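Local coordinates for protein serpin 2 (Anopheles gambiae, PDB 3PZF) that inhibits clip-domain serine proteases as a serpin, forming a covalent complex with CLIPB9 and so restraining melanization in the mosquito haemolymph, at residues V176-N181 with R332-A337; I183-L188 with M386-K391; Y247-N252 with I375-D380; N371-F376 with K391-V396. All coordinates share one frame; numbering follows the deposited sequence.

The four contacts run from the large sheet A of the serpin fold (contact 1), through the junction of sheets A and B (contact 2), into sheet B (contacts 3 and 4). Contacts 1 and 2 use successive parts of strand 177-188, their centres 18 Å apart; A337 CB lies 3.6 Å from I183 CG2. Contact 2 joins contact 3 through sheet B, where F388 O is 2.9 Å from I378 N. Contacts 3 and 4, 10 Å apart between centres, share I375 and F376. The inferred reactive bond, K359-F360, lies in the unmodelled part of the reactive loop, but its hinge, L344-A348, already meets strand 177-188 beyond contact 1, beside contact 2.

Contact 1: V176-N181 with R332-A337; sequences VITLVN and RIFQKA
T178 and F334 make a tight apolar side-chain meeting between these parallel strands: methyl CG2, anti to the backbone N, with OG1 beside that N (chi1 -57°), lies in the ring plane, its carbon 3.3 Å from F334 CD2. The threonine hydroxyl is turned to Y141 instead. Four backbone bonds of 2.9 to 3.0 Å tie the ladder: L179 N to R332 O, F334 N to L179 O, N181 N to F334 O and K336 N to N181 O. The axes are 4.8 Å apart. In serpins this is the seam of sheet A that parts when the cleaved reactive loop inserts as a new central strand. L179, I333, N181 and Q335 face helix 45-58; L179 CB and I333 CG1 are 4.2 Å apart, while N181 OD1 is held by T110 OG1. Packing is looser at the start of the seam, where I177 O stands 3.5 Å from R332 N. There the partly exposed R332 turns its guanidinium away from strand 177-181, to Q295 and the carbonyl of E173.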
loop_
_atom_site.group_PDB
_atom_site.type_symbol
_atom_site.label_atom_id
_atom_site.label_comp_id
_atom_site.label_asym_id
_atom_site.label_seq_id
_atom_site.Cartn_x
_atom_site.Cartn_y
_atom_site.Cartn_z
ATOM N N VAL A 176 22.438 -0.166 -10.806
ATOM C CA VAL A 176 22.901 -1.468 -11.202
ATOM C C VAL A 176 21.740 -2.463 -11.043
ATOM O O VAL A 176 21.556 -3.359 -11.867
ATOM C CB VAL A 176 24.101 -1.888 -10.328
ATOM C CG1 VAL A 176 24.381 -3.341 -10.474
ATOM C CG2 VAL A 176 25.328 -1.063 -10.696
ATOM N N ILE A 177 20.964 -2.296 -9.976
ATOM C CA ILE A 177 19.753 -3.083 -9.757
ATOM C C ILE A 177 18.686 -2.131 -9.211
ATOM O O ILE A 177 18.926 -1.442 -8.227
ATOM C CB ILE A 177 19.976 -4.244 -8.751
ATOM C CG1 ILE A 177 20.917 -5.293 -9.344
ATOM C CG2 ILE A 177 18.633 -4.876 -8.365
ATOM C CD1 ILE A 177 21.287 -6.374 -8.382
ATOM N N THR A 178 17.532 -2.068 -9.871
ATOM C CA THR A 178 16.423 -1.247 -9.402
ATOM C C THR A 178 15.270 -2.196 -9.124
ATOM O O THR A 178 14.976 -3.074 -9.928
ATOM C CB THR A 178 15.992 -0.203 -10.438
ATOM O OG1 THR A 178 17.116 0.632 -10.778
ATOM C CG2 THR A 178 14.899 0.701 -9.877
ATOM N N LEU A 179 14.641 -2.040 -7.968
ATOM C CA LEU A 179 13.592 -2.948 -7.561
ATOM C C LEU A 179 12.336 -2.101 -7.623
ATOM O O LEU A 179 12.280 -1.060 -6.973
ATOM C CB LEU A 179 13.843 -3.428 -6.128
ATOM C CG LEU A 179 12.763 -4.296 -5.475
ATOM C CD1 LEU A 179 12.374 -5.483 -6.342
ATOM C CD2 LEU A 179 13.234 -4.798 -4.095
ATOM N N VAL A 180 11.338 -2.541 -8.390
ATOM C CA VAL A 180 10.152 -1.719 -8.663
ATOM C C VAL A 180 8.925 -2.496 -8.252
ATOM O O VAL A 180 8.815 -3.668 -8.564
ATOM C CB VAL A 180 10.056 -1.385 -10.171
ATOM C CG1 VAL A 180 8.793 -0.560 -10.461
ATOM C CG2 VAL A 180 11.276 -0.612 -10.610
ATOM N N ASN A 181 8.014 -1.848 -7.527
ATOM C CA ASN A 181 6.756 -2.459 -7.173
ATOM C C ASN A 181 5.593 -1.525 -7.488
ATOM O O ASN A 181 5.650 -0.334 -7.205
ATOM C CB ASN A 181 6.722 -2.803 -5.685
ATOM C CG ASN A 181 5.358 -3.283 -5.234
ATOM O OD1 ASN A 181 5.000 -4.454 -5.407
ATOM N ND2 ASN A 181 4.588 -2.388 -4.677
ATOM N N ARG A 332 18.307 1.211 -6.016
ATOM C CA ARG A 332 17.135 2.041 -5.696
ATOM C C ARG A 332 15.902 1.173 -5.655
ATOM O O ARG A 332 15.816 0.198 -6.411
ATOM C CB ARG A 332 16.941 3.089 -6.779
ATOM C CG ARG A 332 18.089 4.098 -6.882
ATOM C CD ARG A 332 17.795 5.117 -7.939
ATOM N NE ARG A 332 18.967 5.933 -8.243
ATOM C CZ ARG A 332 19.047 7.251 -8.055
ATOM N NH1 ARG A 332 18.019 7.936 -7.550
ATOM N NH2 ARG A 332 20.165 7.889 -8.377
ATOM N N ILE A 333 14.964 1.517 -4.766
ATOM C CA ILE A 333 13.687 0.829 -4.668
ATOM C C ILE A 333 12.598 1.846 -4.961
ATOM O O ILE A 333 12.552 2.917 -4.346
ATOM C CB ILE A 333 13.448 0.238 -3.249
ATOM C CG1 ILE A 333 14.573 -0.751 -2.911
ATOM C CG2 ILE A 333 12.090 -0.448 -3.174
ATOM C CD1 ILE A 333 14.469 -1.347 -1.516
ATOM N N PHE A 334 11.720 1.523 -5.901
ATOM C CA PHE A 334 10.627 2.437 -6.244
ATOM C C PHE A 334 9.291 1.737 -6.023
ATOM O O PHE A 334 9.142 0.553 -6.343
ATOM C CB PHE A 334 10.714 2.866 -7.714
ATOM C CG PHE A 334 11.931 3.702 -8.054
ATOM C CD1 PHE A 334 11.972 5.056 -7.741
ATOM C CD2 PHE A 334 13.002 3.146 -8.733
ATOM C CE1 PHE A 334 13.080 5.825 -8.068
ATOM C CE2 PHE A 334 14.120 3.905 -9.058
ATOM C CZ PHE A 334 14.150 5.250 -8.732
ATOM N N GLN A 335 8.305 2.460 -5.487
ATOM C CA GLN A 335 6.963 1.917 -5.423
ATOM C C GLN A 335 5.990 2.969 -5.931
ATOM O O GLN A 335 6.152 4.161 -5.643
ATOM C CB GLN A 335 6.566 1.557 -3.976
ATOM C CG GLN A 335 5.136 1.069 -3.894
ATOM C CD GLN A 335 4.729 0.525 -2.516
ATOM O OE1 GLN A 335 4.628 -0.692 -2.305
ATOM N NE2 GLN A 335 4.430 1.429 -1.601
ATOM N N LYS A 336 4.997 2.555 -6.702
ATOM C CA LYS A 336 3.946 3.508 -7.095
ATOM C C LYS A 336 2.589 2.833 -6.978
ATOM O O LYS A 336 2.453 1.630 -7.202
ATOM C CB LYS A 336 4.150 4.007 -8.522
ATOM C CG LYS A 336 3.153 5.125 -8.942
ATOM C CD LYS A 336 3.686 5.841 -10.250
ATOM C CE LYS A 336 2.902 7.131 -10.545
ATOM N NZ LYS A 336 3.493 7.943 -11.708
ATOM N N ALA A 337 1.585 3.622 -6.601
ATOM C CA ALA A 337 0.216 3.127 -6.414
ATOM C C ALA A 337 -0.761 4.200 -6.857
ATOM O O ALA A 337 -0.523 5.370 -6.594
ATOM C CB ALA A 337 -0.030 2.810 -4.948
#

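Contact 2: I183-L188 with M386-K391; sequences IYFKGL and MLFAGK
Sheets A and B of the serpin fold pack face to face here, with I183 and F185 of strand 183-188 meeting F388 of strand 386-391. The two strand segments cross almost perpendicularly, at -93°, with axes 9.0 Å apart, too far for backbone pairing, and side chains fill the gap. I183 and F388 meet tip to tip. With CG1 anti to the backbone N (chi1 -173°), I183 carries CD1 to 3.5 Å from F388 CE2, and its other branch, CG2, reaches 3.8 Å from F388 CE1. F185 touches the same end of the ring through its CB, 3.6 Å from F388 CZ, while the F185 ring itself leads away to an edge-to-face meeting with Y239. On the sheet B side, L387 and F388 form a classic beta bulge opposite I378, and I183 CD1 also comes within 3.7 Å of L387 O. I378 touches both phenylalanines, F185 and F388, and so joins the same apolar cluster, to which L106 also contributes beside F185 and L387. Further along strand 183-188, G187 shares backbone hydrogen bonding with S346 and L188 packs on A348, both residues of the hinge that is required for binding the protease. The buried junction is dominated by apolar side-chain contacts, with neither hydrogen bonds nor salt bridges between the two segments, which implies that shape and burial hold the sheets together here, rather than a fixed bonding register.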
loop_
_atom_site.group_PDB
_atom_site.type_symbol
_atom_site.label_atom_id
_atom_site.label_comp_id
_atom_site.label_asym_id
_atom_site.label_seq_id
_atom_site.Cartn_x
_atom_site.Cartn_y
_atom_site.Cartn_z
ATOM N N ILE A 183 0.998 -1.518 -7.688
ATOM C CA ILE A 183 -0.206 -2.213 -7.272
ATOM C C ILE A 183 -1.384 -1.549 -7.951
ATOM O O ILE A 183 -1.339 -0.351 -8.241
ATOM C CB ILE A 183 -0.406 -2.169 -5.758
ATOM C CG1 ILE A 183 -1.597 -3.059 -5.370
ATOM C CG2 ILE A 183 -0.611 -0.712 -5.305
ATOM C CD1 ILE A 183 -1.765 -3.244 -3.851
ATOM N N TYR A 184 -2.400 -2.341 -8.265
ATOM C CA TYR A 184 -3.568 -1.828 -8.980
ATOM C C TYR A 184 -4.786 -2.515 -8.402
ATOM O O TYR A 184 -4.727 -3.702 -8.045
ATOM C CB TYR A 184 -3.442 -2.108 -10.483
ATOM C CG TYR A 184 -4.760 -2.060 -11.230
ATOM C CD1 TYR A 184 -5.257 -0.863 -11.722
ATOM C CD2 TYR A 184 -5.511 -3.213 -11.428
ATOM C CE1 TYR A 184 -6.463 -0.817 -12.420
ATOM C CE2 TYR A 184 -6.713 -3.181 -12.121
ATOM C CZ TYR A 184 -7.185 -1.985 -12.611
ATOM O OH TYR A 184 -8.383 -1.955 -13.288
ATOM N N PHE A 185 -5.886 -1.773 -8.264
ATOM C CA PHE A 185 -7.075 -2.339 -7.653
ATOM C C PHE A 185 -8.336 -1.734 -8.245
ATOM O O PHE A 185 -8.506 -0.525 -8.249
ATOM C CB PHE A 185 -7.076 -2.106 -6.150
ATOM C CG PHE A 185 -8.399 -2.405 -5.504
ATOM C CD1 PHE A 185 -8.962 -3.670 -5.598
ATOM C CD2 PHE A 185 -9.083 -1.421 -4.817
ATOM C CE1 PHE A 185 -10.188 -3.944 -5.002
ATOM C CE2 PHE A 185 -10.316 -1.693 -4.218
ATOM C CZ PHE A 185 -10.866 -2.958 -4.323
ATOM N N LYS A 186 -9.184 -2.607 -8.773
ATOM C CA LYS A 186 -10.503 -2.247 -9.227
ATOM C C LYS A 186 -11.506 -3.039 -8.414
ATOM O O LYS A 186 -11.400 -4.270 -8.284
ATOM C CB LYS A 186 -10.665 -2.580 -10.712
ATOM C CG LYS A 186 -12.087 -2.367 -11.215
ATOM C CD LYS A 186 -12.251 -2.780 -12.669
ATOM C CE LYS A 186 -11.317 -2.004 -13.582
ATOM N N GLY A 187 -12.490 -2.349 -7.856
ATOM C CA GLY A 187 -13.486 -3.026 -7.037
ATOM C C GLY A 187 -14.786 -2.240 -6.939
ATOM O O GLY A 187 -14.827 -1.072 -7.287
ATOM N N LEU A 188 -15.844 -2.896 -6.466
ATOM C CA LEU A 188 -17.170 -2.275 -6.350
ATOM C C LEU A 188 -17.590 -2.235 -4.908
ATOM O O LEU A 188 -17.446 -3.230 -4.167
ATOM C CB LEU A 188 -18.225 -3.092 -7.106
ATOM C CG LEU A 188 -18.129 -3.067 -8.631
ATOM C CD1 LEU A 188 -19.053 -4.110 -9.258
ATOM C CD2 LEU A 188 -18.473 -1.680 -9.114
ATOM N N MET A 386 -2.669 -5.360 5.102
ATOM C CA MET A 386 -2.845 -3.935 4.813
ATOM C C MET A 386 -2.354 -3.647 3.387
ATOM O O MET A 386 -1.181 -3.338 3.171
ATOM C CB MET A 386 -2.093 -3.077 5.838
ATOM C CG MET A 386 -2.662 -1.639 6.022
ATOM S SD MET A 386 -1.624 -0.628 7.098
ATOM C CE MET A 386 -2.774 0.714 7.448
ATOM N N LEU A 387 -3.256 -3.803 2.418
ATOM C CA LEU A 387 -2.898 -3.773 1.010
ATOM C C LEU A 387 -2.679 -2.353 0.481
ATOM O O LEU A 387 -1.805 -2.129 -0.358
ATOM C CB LEU A 387 -3.976 -4.483 0.195
ATOM C CG LEU A 387 -4.064 -5.985 0.528
ATOM C CD1 LEU A 387 -5.372 -6.529 -0.031
ATOM C CD2 LEU A 387 -2.834 -6.668 -0.106
ATOM N N PHE A 388 -3.499 -1.409 0.949
ATOM C CA PHE A 388 -3.316 0.032 0.633
ATOM C C PHE A 388 -3.372 0.814 1.924
ATOM O O PHE A 388 -4.133 0.436 2.828
ATOM C CB PHE A 388 -4.444 0.582 -0.250
ATOM C CG PHE A 388 -4.366 0.159 -1.693
ATOM C CD1 PHE A 388 -3.929 1.060 -2.674
ATOM C CD2 PHE A 388 -4.786 -1.113 -2.081
ATOM C CE1 PHE A 388 -3.896 0.684 -4.002
ATOM C CE2 PHE A 388 -4.744 -1.492 -3.423
ATOM C CZ PHE A 388 -4.288 -0.592 -4.381
ATOM N N ALA A 389 -2.611 1.896 2.016
ATOM C CA ALA A 389 -2.757 2.854 3.128
ATOM C C ALA A 389 -2.541 4.238 2.552
ATOM O O ALA A 389 -1.714 4.418 1.659
ATOM C CB ALA A 389 -1.738 2.599 4.210
ATOM N N GLY A 390 -3.259 5.241 3.041
ATOM C CA GLY A 390 -3.043 6.565 2.457
ATOM C C GLY A 390 -3.701 7.623 3.298
ATOM O O GLY A 390 -4.349 7.328 4.328
ATOM N N LYS A 391 -3.545 8.874 2.868
ATOM C CA LYS A 391 -4.286 9.937 3.513
ATOM C C LYS A 391 -4.693 10.940 2.469
ATOM O O LYS A 391 -4.095 11.035 1.404
ATOM C CB LYS A 391 -3.444 10.603 4.596
ATOM C CG LYS A 391 -2.160 11.201 4.061
ATOM C CD LYS A 391 -1.519 12.114 5.078
ATOM C CE LYS A 391 -0.280 12.777 4.458
ATOM N NZ LYS A 391 0.295 13.833 5.314
#

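Contact 3: Y247-N252 with I375-D380; sequences YFILPN and IFFIED
Segments Y247-N252 and I375-D380 run antiparallel, 168° between their directions, with Y247-F377 and I249-I375 as hydrogen-bonded pairs and F248-F376 as the non-hydrogen-bonded pair between them. Y247 N to F377 O is the shortest of the four backbone bonds at 2.7 Å, and I375 N to I249 O is nearly straight at its hydrogen. The side chain of Y247 carries much of the cross-strand packing: its CB sits over one face of the F377 ring, 3.7 Å from the centroid, a CH-pi contact. F377 reaches that place because CG lies between its backbone N and carbonyl carbon (chi1 62°). The two rings are nearly parallel, planes 13° apart, yet slid so far that they barely overlap. This pairing builds the interior of sheet B of the serpin fold, with strand 232-238 flanking one strand and 386-392 the other. I249 and I375, on the same face as Y247, meet CB to CB at 4.2 Å beneath helix 257-263. On the reverse face F376 CB touches F248 CD1 (4.1 Å). At the polar end, Y247 OH donates to a water 2.5 Å away, which donates in turn to E379 OE2 at 2.6 Å; E379 OE1 is salt-bridged to R21.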
loop_
_atom_site.group_PDB
_atom_site.type_symbol
_atom_site.label_atom_id
_atom_site.label_comp_id
_atom_site.label_asym_id
_atom_site.label_seq_id
_atom_site.Cartn_x
_atom_site.Cartn_y
_atom_site.Cartn_z
ATOM N N TYR A 247 -11.235 1.136 5.033
ATOM C CA TYR A 247 -11.508 1.809 6.300
ATOM C C TYR A 247 -11.099 3.265 6.224
ATOM O O TYR A 247 -10.130 3.601 5.538
ATOM C CB TYR A 247 -10.720 1.151 7.425
ATOM C CG TYR A 247 -11.302 -0.135 7.969
ATOM C CD1 TYR A 247 -10.983 -1.365 7.389
ATOM C CD2 TYR A 247 -12.160 -0.129 9.089
ATOM C CE1 TYR A 247 -11.512 -2.567 7.908
ATOM C CE2 TYR A 247 -12.666 -1.327 9.609
ATOM C CZ TYR A 247 -12.350 -2.531 9.012
ATOM O OH TYR A 247 -12.872 -3.706 9.582
ATOM N N PHE A 248 -11.865 4.139 6.896
ATOM C CA PHE A 248 -11.577 5.571 6.932
ATOM C C PHE A 248 -11.417 5.964 8.384
ATOM O O PHE A 248 -12.268 5.615 9.201
ATOM C CB PHE A 248 -12.749 6.380 6.329
ATOM C CG PHE A 248 -13.052 6.019 4.894
ATOM C CD1 PHE A 248 -12.532 6.774 3.852
ATOM C CD2 PHE A 248 -13.801 4.882 4.588
ATOM C CE1 PHE A 248 -12.780 6.421 2.536
ATOM C CE2 PHE A 248 -14.051 4.532 3.262
ATOM C CZ PHE A 248 -13.551 5.315 2.236
ATOM N N ILE A 249 -10.356 6.695 8.706
ATOM C CA ILE A 249 -10.184 7.243 10.056
ATOM C C ILE A 249 -10.191 8.761 9.947
ATOM O O ILE A 249 -9.264 9.341 9.379
ATOM C CB ILE A 249 -8.875 6.777 10.695
ATOM C CG1 ILE A 249 -8.873 5.235 10.811
ATOM C CG2 ILE A 249 -8.666 7.447 12.061
ATOM C CD1 ILE A 249 -7.491 4.632 11.249
ATOM N N LEU A 250 -11.248 9.374 10.493
ATOM C CA LEU A 250 -11.503 10.808 10.341
ATOM C C LEU A 250 -11.317 11.451 11.703
ATOM O O LEU A 250 -12.140 11.251 12.605
ATOM C CB LEU A 250 -12.932 11.028 9.841
ATOM C CG LEU A 250 -13.427 12.493 9.769
ATOM C CD1 LEU A 250 -12.681 13.285 8.690
ATOM C CD2 LEU A 250 -14.921 12.514 9.502
ATOM N N PRO A 251 -10.227 12.212 11.877
ATOM C CA PRO A 251 -9.947 12.846 13.173
ATOM C C PRO A 251 -11.133 13.729 13.588
ATOM O O PRO A 251 -11.704 14.386 12.735
ATOM C CB PRO A 251 -8.718 13.732 12.875
ATOM C CG PRO A 251 -8.017 13.023 11.720
ATOM C CD PRO A 251 -9.151 12.450 10.885
ATOM N N ASN A 252 -11.532 13.686 14.850
ATOM C CA ASN A 252 -12.528 14.617 15.336
ATOM C C ASN A 252 -12.028 16.025 15.060
ATOM O O ASN A 252 -10.827 16.244 14.859
ATOM C CB ASN A 252 -12.742 14.418 16.841
ATOM C CG ASN A 252 -13.231 13.018 17.199
ATOM O OD1 ASN A 252 -13.888 12.313 16.405
ATOM N ND2 ASN A 252 -12.937 12.619 18.423
ATOM N N ILE A 375 -7.424 9.540 7.073
ATOM C CA ILE A 375 -6.583 8.392 6.719
ATOM C C ILE A 375 -7.499 7.328 6.167
ATOM O O ILE A 375 -8.640 7.227 6.595
ATOM C CB ILE A 375 -5.905 7.877 8.003
ATOM C CG1 ILE A 375 -5.001 8.996 8.555
ATOM C CG2 ILE A 375 -5.132 6.513 7.748
ATOM C CD1 ILE A 375 -4.717 8.915 10.079
ATOM N N PHE A 376 -7.031 6.543 5.199
ATOM C CA PHE A 376 -7.791 5.395 4.747
ATOM C C PHE A 376 -6.845 4.216 4.525
ATOM O O PHE A 376 -5.620 4.401 4.393
ATOM C CB PHE A 376 -8.554 5.708 3.461
ATOM C CG PHE A 376 -7.663 6.021 2.284
ATOM C CD1 PHE A 376 -7.296 7.345 1.988
ATOM C CD2 PHE A 376 -7.208 5.002 1.448
ATOM C CE1 PHE A 376 -6.451 7.628 0.906
ATOM C CE2 PHE A 376 -6.369 5.288 0.355
ATOM C CZ PHE A 376 -5.997 6.605 0.089
ATOM N N PHE A 377 -7.403 3.011 4.526
ATOM C CA PHE A 377 -6.639 1.820 4.160
ATOM C C PHE A 377 -7.571 0.749 3.607
ATOM O O PHE A 377 -8.777 0.770 3.865
ATOM C CB PHE A 377 -5.734 1.294 5.309
ATOM C CG PHE A 377 -6.457 0.843 6.552
ATOM C CD1 PHE A 377 -6.743 1.734 7.576
ATOM C CD2 PHE A 377 -6.778 -0.507 6.737
ATOM C CE1 PHE A 377 -7.374 1.291 8.751
ATOM C CE2 PHE A 377 -7.425 -0.936 7.917
ATOM C CZ PHE A 377 -7.707 -0.026 8.906
ATOM N N ILE A 378 -7.025 -0.127 2.770
ATOM C CA ILE A 378 -7.798 -1.243 2.253
ATOM C C ILE A 378 -7.178 -2.495 2.822
ATOM O O ILE A 378 -5.959 -2.662 2.736
ATOM C CB ILE A 378 -7.743 -1.290 0.730
ATOM C CG1 ILE A 378 -8.435 -0.027 0.165
ATOM C CG2 ILE A 378 -8.477 -2.562 0.217
ATOM C CD1 ILE A 378 -8.362 0.050 -1.328
ATOM N N GLU A 379 -8.003 -3.367 3.388
ATOM C CA GLU A 379 -7.484 -4.577 4.033
ATOM C C GLU A 379 -8.152 -5.825 3.469
ATOM O O GLU A 379 -9.309 -5.782 3.074
ATOM C CB GLU A 379 -7.732 -4.427 5.533
ATOM C CG GLU A 379 -7.909 -5.655 6.365
ATOM C CD GLU A 379 -8.173 -5.254 7.798
ATOM O OE1 GLU A 379 -7.359 -4.485 8.340
ATOM O OE2 GLU A 379 -9.210 -5.656 8.364
ATOM N N ASP A 380 -7.382 -6.909 3.400
ATOM C CA ASP A 380 -7.895 -8.264 3.189
ATOM C C ASP A 380 -8.470 -8.711 4.537
ATOM O O ASP A 380 -7.737 -8.916 5.487
ATOM C CB ASP A 380 -6.737 -9.172 2.731
ATOM C CG ASP A 380 -7.168 -10.622 2.511
ATOM O OD1 ASP A 380 -8.183 -11.055 3.101
ATOM O OD2 ASP A 380 -6.489 -11.328 1.726
HETATM O O HOH W 1 -11.718 -5.860 8.868
#

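Contact 4: N371-F376 with K391-V396; sequences NRPFIF and KIENPV
F374 and I392 pair through both backbone and side chain across the hairpin formed by strands 374-380 and 386-392. Of their two backbone bonds, I392 N to F374 O is short and straight (2.9 Å, 168° at the hydrogen), whereas F374 N to I392 O is weak at 3.3 Å. The apolar contacts centre on I392. Its CB lies over one face of the F374 ring, 3.9 Å from the centroid and 17° off the normal, a CH-pi contact, while CG1 comes within 3.5 Å of F374 CZ. Its CD1 meets F376 CE1 at 3.9 Å, the side chains at about a right angle. Just before strand 374-376, P373 CB lies 3.2 Å from I392 O, and its ring touches the carboxylate of E393. The charged pair lies within 391-396: K391 NZ forms a salt bridge with E393 OE2 at 3.0 Å, using that oxygen's anti lone pair, and also binds the carbonyl oxygens of F34 and H37. T206 holds E393 OE1. With three acceptors around it, the buried ammonium probably stays protonated, tying this end of sheet B to F34 of helix 24-35 and H37 just beyond.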
loop_
_atom_site.group_PDB
_atom_site.type_symbol
_atom_site.label_atom_id
_atom_site.label_comp_id
_atom_site.label_asym_id
_atom_site.label_seq_id
_atom_site.Cartn_x
_atom_site.Cartn_y
_atom_site.Cartn_z
ATOM N N ASN A 371 -15.188 16.105 5.582
ATOM C CA ASN A 371 -14.842 17.337 4.860
ATOM C C ASN A 371 -13.561 17.972 5.423
ATOM O O ASN A 371 -13.362 19.180 5.339
ATOM C CB ASN A 371 -16.017 18.310 4.899
ATOM C CG ASN A 371 -16.291 18.838 6.297
ATOM O OD1 ASN A 371 -15.758 18.330 7.289
ATOM N ND2 ASN A 371 -17.155 19.853 6.383
ATOM N N ARG A 372 -12.708 17.138 6.006
ATOM C CA ARG A 372 -11.373 17.547 6.425
ATOM C C ARG A 372 -10.444 16.332 6.257
ATOM O O ARG A 372 -10.913 15.271 5.917
ATOM C CB ARG A 372 -11.369 18.046 7.861
ATOM C CG ARG A 372 -11.880 17.063 8.837
ATOM C CD ARG A 372 -12.092 17.698 10.212
ATOM N NE ARG A 372 -12.677 16.662 11.042
ATOM C CZ ARG A 372 -13.981 16.494 11.204
ATOM N NH1 ARG A 372 -14.840 17.363 10.665
ATOM N NH2 ARG A 372 -14.425 15.481 11.925
ATOM N N PRO A 373 -9.133 16.511 6.450
ATOM C CA PRO A 373 -8.216 15.415 6.074
ATOM C C PRO A 373 -8.455 14.124 6.874
ATOM O O PRO A 373 -8.909 14.155 8.021
ATOM C CB PRO A 373 -6.828 15.990 6.399
ATOM C CG PRO A 373 -6.981 17.471 6.100
ATOM C CD PRO A 373 -8.409 17.771 6.686
ATOM N N PHE A 374 -8.182 12.995 6.237
ATOM C CA PHE A 374 -8.426 11.705 6.888
ATOM C C PHE A 374 -7.481 10.670 6.355
ATOM O O PHE A 374 -6.810 10.894 5.346
ATOM C CB PHE A 374 -9.884 11.272 6.655
ATOM C CG PHE A 374 -10.287 11.172 5.195
ATOM C CD1 PHE A 374 -10.888 12.264 4.545
ATOM C CD2 PHE A 374 -10.116 9.990 4.490
ATOM C CE1 PHE A 374 -11.295 12.169 3.242
ATOM C CE2 PHE A 374 -10.519 9.881 3.165
ATOM C CZ PHE A 374 -11.104 11.000 2.526
ATOM N N ILE A 375 -7.424 9.540 7.073
ATOM C CA ILE A 375 -6.583 8.392 6.719
ATOM C C ILE A 375 -7.499 7.328 6.167
ATOM O O ILE A 375 -8.640 7.227 6.595
ATOM C CB ILE A 375 -5.905 7.877 8.003
ATOM C CG1 ILE A 375 -5.001 8.996 8.555
ATOM C CG2 ILE A 375 -5.132 6.513 7.748
ATOM C CD1 ILE A 375 -4.717 8.915 10.079
ATOM N N PHE A 376 -7.031 6.543 5.199
ATOM C CA PHE A 376 -7.791 5.395 4.747
ATOM C C PHE A 376 -6.845 4.216 4.525
ATOM O O PHE A 376 -5.620 4.401 4.393
ATOM C CB PHE A 376 -8.554 5.708 3.461
ATOM C CG PHE A 376 -7.663 6.021 2.284
ATOM C CD1 PHE A 376 -7.296 7.345 1.988
ATOM C CD2 PHE A 376 -7.208 5.002 1.448
ATOM C CE1 PHE A 376 -6.451 7.628 0.906
ATOM C CE2 PHE A 376 -6.369 5.288 0.355
ATOM C CZ PHE A 376 -5.997 6.605 0.089
ATOM N N LYS A 391 -3.545 8.874 2.868
ATOM C CA LYS A 391 -4.286 9.937 3.513
ATOM C C LYS A 391 -4.693 10.940 2.469
ATOM O O LYS A 391 -4.095 11.035 1.404
ATOM C CB LYS A 391 -3.444 10.603 4.596
ATOM C CG LYS A 391 -2.160 11.201 4.061
ATOM C CD LYS A 391 -1.519 12.114 5.078
ATOM C CE LYS A 391 -0.280 12.777 4.458
ATOM N NZ LYS A 391 0.295 13.833 5.314
ATOM N N ILE A 392 -5.763 11.654 2.779
ATOM C CA ILE A 392 -6.266 12.700 1.899
ATOM C C ILE A 392 -6.012 14.021 2.590
ATOM O O ILE A 392 -6.508 14.251 3.677
ATOM C CB ILE A 392 -7.771 12.506 1.682
ATOM C CG1 ILE A 392 -8.020 11.209 0.905
ATOM C CG2 ILE A 392 -8.403 13.698 0.941
ATOM C CD1 ILE A 392 -7.272 11.145 -0.456
ATOM N N GLU A 393 -5.207 14.881 1.971
ATOM C CA GLU A 393 -5.022 16.253 2.447
ATOM C C GLU A 393 -5.787 17.266 1.574
ATOM O O GLU A 393 -6.135 18.367 2.027
ATOM C CB GLU A 393 -3.527 16.592 2.391
ATOM C CG GLU A 393 -2.651 15.808 3.343
ATOM C CD GLU A 393 -2.700 16.322 4.768
ATOM O OE1 GLU A 393 -3.547 17.207 5.086
ATOM O OE2 GLU A 393 -1.889 15.826 5.577
ATOM N N ASN A 394 -6.072 16.886 0.330
ATOM C CA ASN A 394 -6.720 17.791 -0.641
ATOM C C ASN A 394 -7.301 16.943 -1.762
ATOM O O ASN A 394 -6.601 16.638 -2.749
ATOM C CB ASN A 394 -5.679 18.753 -1.224
ATOM C CG ASN A 394 -6.266 19.720 -2.286
ATOM O OD1 ASN A 394 -7.466 19.735 -2.550
ATOM N ND2 ASN A 394 -5.397 20.511 -2.898
ATOM N N PRO A 395 -8.550 16.490 -1.591
ATOM C CA PRO A 395 -9.070 15.507 -2.540
ATOM C C PRO A 395 -9.379 16.120 -3.880
ATOM O O PRO A 395 -10.161 17.062 -3.972
ATOM C CB PRO A 395 -10.341 14.994 -1.875
ATOM C CG PRO A 395 -10.814 16.166 -0.999
ATOM C CD PRO A 395 -9.510 16.810 -0.519
ATOM N N VAL A 396 -8.755 15.575 -4.916
ATOM C CA VAL A 396 -8.997 16.045 -6.265
ATOM C C VAL A 396 -9.519 14.860 -7.045
ATOM O O VAL A 396 -8.981 13.752 -6.948
ATOM C CB VAL A 396 -7.724 16.598 -6.950
ATOM C CG1 VAL A 396 -8.009 16.863 -8.421
ATOM C CG2 VAL A 396 -7.237 17.871 -6.255
#